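Local coordinates for NADPH-dependent nitro/flavin reductase (Bacillus subtilis, PDB 3N2S), which catalyses the NADPH-dependent reduction of FMN, nitroaromatic compounds, quinones and azo dyes, and also has NADH oxidase activity, at the interface of chains A and B. Coordinates in Å, arbitrary orientation; residue numbers count along the deposited sequence, not the author numbering. Chains: chain A/B, NADPH-dependent nitro/flavin reductase.

Contact 1: the interface of chains A and B. Residues chain A 105-106, 109; chain B 139, 228, 231, 234, 237.
A:Met106, present as selenomethionine, and the ring of B:Phe228 form the small apolar centre of this dimer contact, their side chains arriving from opposite directions. The methyl carbon CE of A:Met106 lies 3.7 Å from CZ of B:Phe228, and the selenium sits beside CE1, so the bent chain meets the outer rim of the ring rather than lying over a face. The poorly ordered side chain of B:Gln231 seems to lay its amide oxygen over one ring face, off towards the rim. Moving outward, the methyl CG2 of A:Val109 lies beside NH2 of B:Arg139 at 3.4 Å, where the apolar ground gives way to charge.

The polar rim gathers on A:Glu105, whose carboxylate is held by two arginines of the partner. With CG anti to the backbone N (chi1 173°) and a bend at chi2, its side chain swings towards both. B:Arg139 binds side-on, using two nitrogens. NE of B:Arg139 donates to OE1 of A:Glu105 at 2.8 Å, taking the syn lone pair and staying almost within the guanidinium plane. NH2 of B:Arg139 donates to OE2 of A:Glu105, also at 2.8 Å, but the carboxylate and guanidinium planes are turned 32° apart, so this second bond is tilted. B:Arg234 comes nearly perpendicular, the two planes 84° apart, and its NH1 meets OE2 of A:Glu105 at 2.7 Å from above the carboxylate plane. The two arginines thus reach OE2 from opposite faces. Together with the side-on grip of B:Arg139, the B:Arg234 bond should restrict rotation of the carboxylate and probably favours its charged form. CB of B:Arg139 lies over one face of the guanidinium of B:Arg234, off towards its rim, and may help to position it, while CD1 of B:Leu237 borders OE1.

At the outer limit, a water joins the backbones, lying between the amide N of A:Glu105 and the carbonyl O of B:Arg234.

Contact 2: the interface of chains A and B. Residues chain A 29, 32-33, 124, 127-128; chain B 5, 8-9.
B:Ile5 reaches across to chain A with all its branches in use, and around it this apolar dimer contact is closely packed. Its CG1 is anti to the carbonyl carbon (chi1 -65°), an orientation that sends CG1 and CD1 towards A:Ser127 and A:Met128 while CG2 turns to A:Thr29 and A:Ser33. CD1 of B:Ile5 lies 3.4 Å from CE of A:Met128, the two chains crossing at about a right angle; the contact is tight, but this selenomethionine is poorly ordered. On the other branch, CG2 of B:Ile5 is 3.9 Å from the methyl CG2 of A:Thr29. The methyl CB of A:Ala124 faces CG1 of B:Ile5 at 4.0 Å, and its small size probably lets the isoleucine approach the helix.

The serine hydroxyls here are turned back to their own helices: OG of A:Ser127 donates to O of A:Ala124 at 2.6 Å, and OG of A:Ser33 donates to O of A:Thr29 at 2.8 Å, approaching from above the carbonyl plane. With these bonds made, they can probably border the isoleucine at little polar cost. Reduced to an alanine, B:Ile5 would probably leave a gap between A:Thr29 and A:Ala124 and take away a neighbour of the poorly ordered A:Met128 methyl.

B:Leu9 belongs to the packed side too: its CD2 rests on the main chain of A:Lys32, 3.5 Å from O of A:Lys32, and near CA of A:Ser33. B:Ile8 adds a smaller contact, CG2 of B:Ile8 lying 3.4 Å from the carbonyl O of A:Ser33. The loose side is A:Lys32 itself, which is poorly ordered and whose outer chain probably extends into solvent.

Spaced as one face of a helix, B:Ile5, B:Ile8 and B:Leu9 let the N-terminal helix 3–10 of chain B lie against helix 24–35 and the C-terminal end of helix 104–127 of chain A.

Contact 1: the interface of chains A and B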
# COMPACT_ATOMS: atom_id res chain seq x y z
N GLU A 105 -3.29 7.97 12.66
CA GLU A 105 -2.03 7.22 12.59
C GLU A 105 -2.28 5.71 12.37
O GLU A 105 -1.73 5.14 11.43
CB GLU A 105 -1.13 7.46 13.84
CG GLU A 105 0.11 6.56 13.88
CD GLU A 105 1.15 6.65 12.77
OE1 GLU A 105 1.07 7.54 11.89
OE2 GLU A 105 2.11 5.84 12.81
N MSE A 106 -3.14 5.09 13.18
CA MSE A 106 -3.42 3.65 13.06
C MSE A 106 -4.18 3.33 11.77
O MSE A 106 -4.03 2.24 11.23
CB MSE A 106 -4.20 3.10 14.27
CG MSE A 106 -3.36 3.00 15.55
SE MSE A 106 -1.63 2.13 15.26
CE MSE A 106 -0.53 3.57 15.97
N VAL A 109 -1.47 3.28 9.18
CA VAL A 109 -0.68 2.06 9.41
C VAL A 109 -1.37 0.85 8.77
O VAL A 109 -0.73 0.10 8.01
CB VAL A 109 -0.35 1.86 10.92
CG1 VAL A 109 0.01 0.41 11.23
CG2 VAL A 109 0.78 2.82 11.36
N ARG B 139 6.90 10.20 10.20
CA ARG B 139 5.59 10.67 10.67
C ARG B 139 5.59 11.19 12.12
O ARG B 139 4.56 11.69 12.57
CB ARG B 139 4.47 9.63 10.45
CG ARG B 139 4.20 9.37 8.96
CD ARG B 139 2.84 8.71 8.71
NE ARG B 139 2.62 7.54 9.57
CZ ARG B 139 3.04 6.30 9.31
NH1 ARG B 139 3.74 6.04 8.21
NH2 ARG B 139 2.78 5.32 10.16
N PHE B 228 3.39 -1.64 22.20
CA PHE B 228 3.36 -0.71 21.07
C PHE B 228 2.12 0.18 21.20
O PHE B 228 2.24 1.39 21.06
CB PHE B 228 3.35 -1.46 19.72
CG PHE B 228 2.90 -0.62 18.54
CD1 PHE B 228 1.63 -0.80 17.99
CD2 PHE B 228 3.74 0.33 17.98
CE1 PHE B 228 1.21 -0.02 16.91
CE2 PHE B 228 3.31 1.11 16.89
CZ PHE B 228 2.05 0.92 16.36
N GLN B 231 2.25 3.07 23.69
CA GLN B 231 3.31 4.04 23.38
C GLN B 231 2.76 5.47 23.22
O GLN B 231 1.53 5.65 23.17
CB GLN B 231 4.10 3.59 22.13
CG GLN B 231 3.87 4.36 20.79
CD GLN B 231 2.56 4.11 20.06
OE1 GLN B 231 2.52 3.46 19.01
NE2 GLN B 231 1.46 4.67 20.54
N ARG B 234 0.87 9.27 17.98
CA ARG B 234 1.05 10.35 17.01
C ARG B 234 -0.35 10.92 16.74
O ARG B 234 -0.86 10.88 15.61
CB ARG B 234 1.77 9.84 15.74
CG ARG B 234 3.12 9.20 16.07
CD ARG B 234 4.12 9.27 14.94
NE ARG B 234 3.99 8.15 14.02
CZ ARG B 234 4.95 7.27 13.74
NH1 ARG B 234 4.72 6.29 12.89
NH2 ARG B 234 6.14 7.37 14.31
N LEU B 237 -1.45 13.93 14.19
CA LEU B 237 -1.76 13.65 12.78
C LEU B 237 -3.23 13.81 12.44
O LEU B 237 -3.54 14.12 11.30
CB LEU B 237 -1.23 12.27 12.35
CG LEU B 237 0.30 12.16 12.21
CD1 LEU B 237 0.72 10.72 11.98
CD2 LEU B 237 0.83 13.06 11.05
O HOH W 1 -3.33 10.14 14.71

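Contact 2: the interface of chains A and B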
# COMPACT_ATOMS: atom_id res chain seq x y z
N THR A 29 0.57 -20.05 -1.66
CA THR A 29 1.77 -19.31 -2.09
C THR A 29 1.46 -17.79 -2.14
O THR A 29 2.26 -17.00 -1.65
CB THR A 29 2.28 -19.87 -3.42
OG1 THR A 29 2.68 -21.22 -3.21
CG2 THR A 29 3.45 -19.09 -3.99
N LYS A 32 1.08 -16.47 1.56
CA LYS A 32 2.43 -16.40 2.17
C LYS A 32 3.24 -15.24 1.58
O LYS A 32 3.96 -14.56 2.32
CB LYS A 32 3.20 -17.73 1.99
CG LYS A 32 2.66 -18.88 2.86
CD LYS A 32 3.33 -20.22 2.54
CE LYS A 32 4.81 -20.29 2.86
NZ LYS A 32 5.46 -21.45 2.19
N SER A 33 3.14 -15.03 0.26
CA SER A 33 3.84 -13.94 -0.42
C SER A 33 3.36 -12.59 0.11
O SER A 33 4.19 -11.73 0.42
CB SER A 33 3.62 -14.02 -1.92
OG SER A 33 4.27 -15.16 -2.45
N ALA A 124 3.66 -11.84 -6.98
CA ALA A 124 3.75 -13.31 -6.91
C ALA A 124 2.83 -13.94 -7.98
O ALA A 124 3.30 -14.80 -8.73
CB ALA A 124 3.37 -13.79 -5.53
N SER A 127 4.20 -13.36 -11.54
CA SER A 127 5.39 -14.18 -11.78
C SER A 127 5.01 -15.64 -12.17
O SER A 127 5.79 -16.30 -12.86
CB SER A 127 6.30 -14.19 -10.55
OG SER A 127 5.79 -15.01 -9.51
N MSE A 128 3.81 -16.10 -11.76
CA MSE A 128 3.30 -17.45 -12.06
C MSE A 128 2.57 -17.50 -13.41
O MSE A 128 2.09 -18.56 -13.80
CB MSE A 128 2.32 -17.91 -10.95
CG MSE A 128 2.97 -18.15 -9.60
SE MSE A 128 1.58 -18.50 -8.28
CE MSE A 128 2.06 -17.33 -6.93
N ILE B 5 9.14 -15.27 -6.33
CA ILE B 5 8.50 -15.72 -5.09
C ILE B 5 9.56 -16.00 -4.01
O ILE B 5 9.37 -15.61 -2.86
CB ILE B 5 7.50 -16.88 -5.34
CG1 ILE B 5 6.33 -16.36 -6.22
CG2 ILE B 5 6.97 -17.47 -4.01
CD1 ILE B 5 5.47 -17.37 -6.85
N ILE B 8 10.58 -12.63 -2.72
CA ILE B 8 9.49 -12.10 -1.87
C ILE B 8 9.52 -12.75 -0.48
O ILE B 8 9.52 -12.04 0.52
CB ILE B 8 8.10 -12.24 -2.57
CG1 ILE B 8 7.98 -11.27 -3.77
CG2 ILE B 8 6.95 -12.01 -1.55
CD1 ILE B 8 6.83 -11.57 -4.81
N LEU B 9 9.56 -14.10 -0.44
CA LEU B 9 9.57 -14.84 0.82
C LEU B 9 10.85 -14.68 1.64
O LEU B 9 10.80 -14.86 2.84
CB LEU B 9 9.21 -16.34 0.58
CG LEU B 9 7.83 -16.65 -0.04
CD1 LEU B 9 7.71 -18.15 -0.36
CD2 LEU B 9 6.68 -16.25 0.90

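About 29 Å separates the C-alpha centres of contacts 1 and 2, yet both use helix 104–127 of chain A: its first turns serve contact 1 and its last turns contact 2. Chain B answers with different elements, its N-terminal helix at one end and its 136–141 turn and C-terminal region at the other. The contacts complement each other, directional charge in contact 1 and apolar shape in contact 2, and the two-fold axis doubles both, helping to hold the homodimer together. Because A:Ile112 and A:Leu116 on the shared helix line an FMN pocket, dimerisation probably also helps shape the flavin sites.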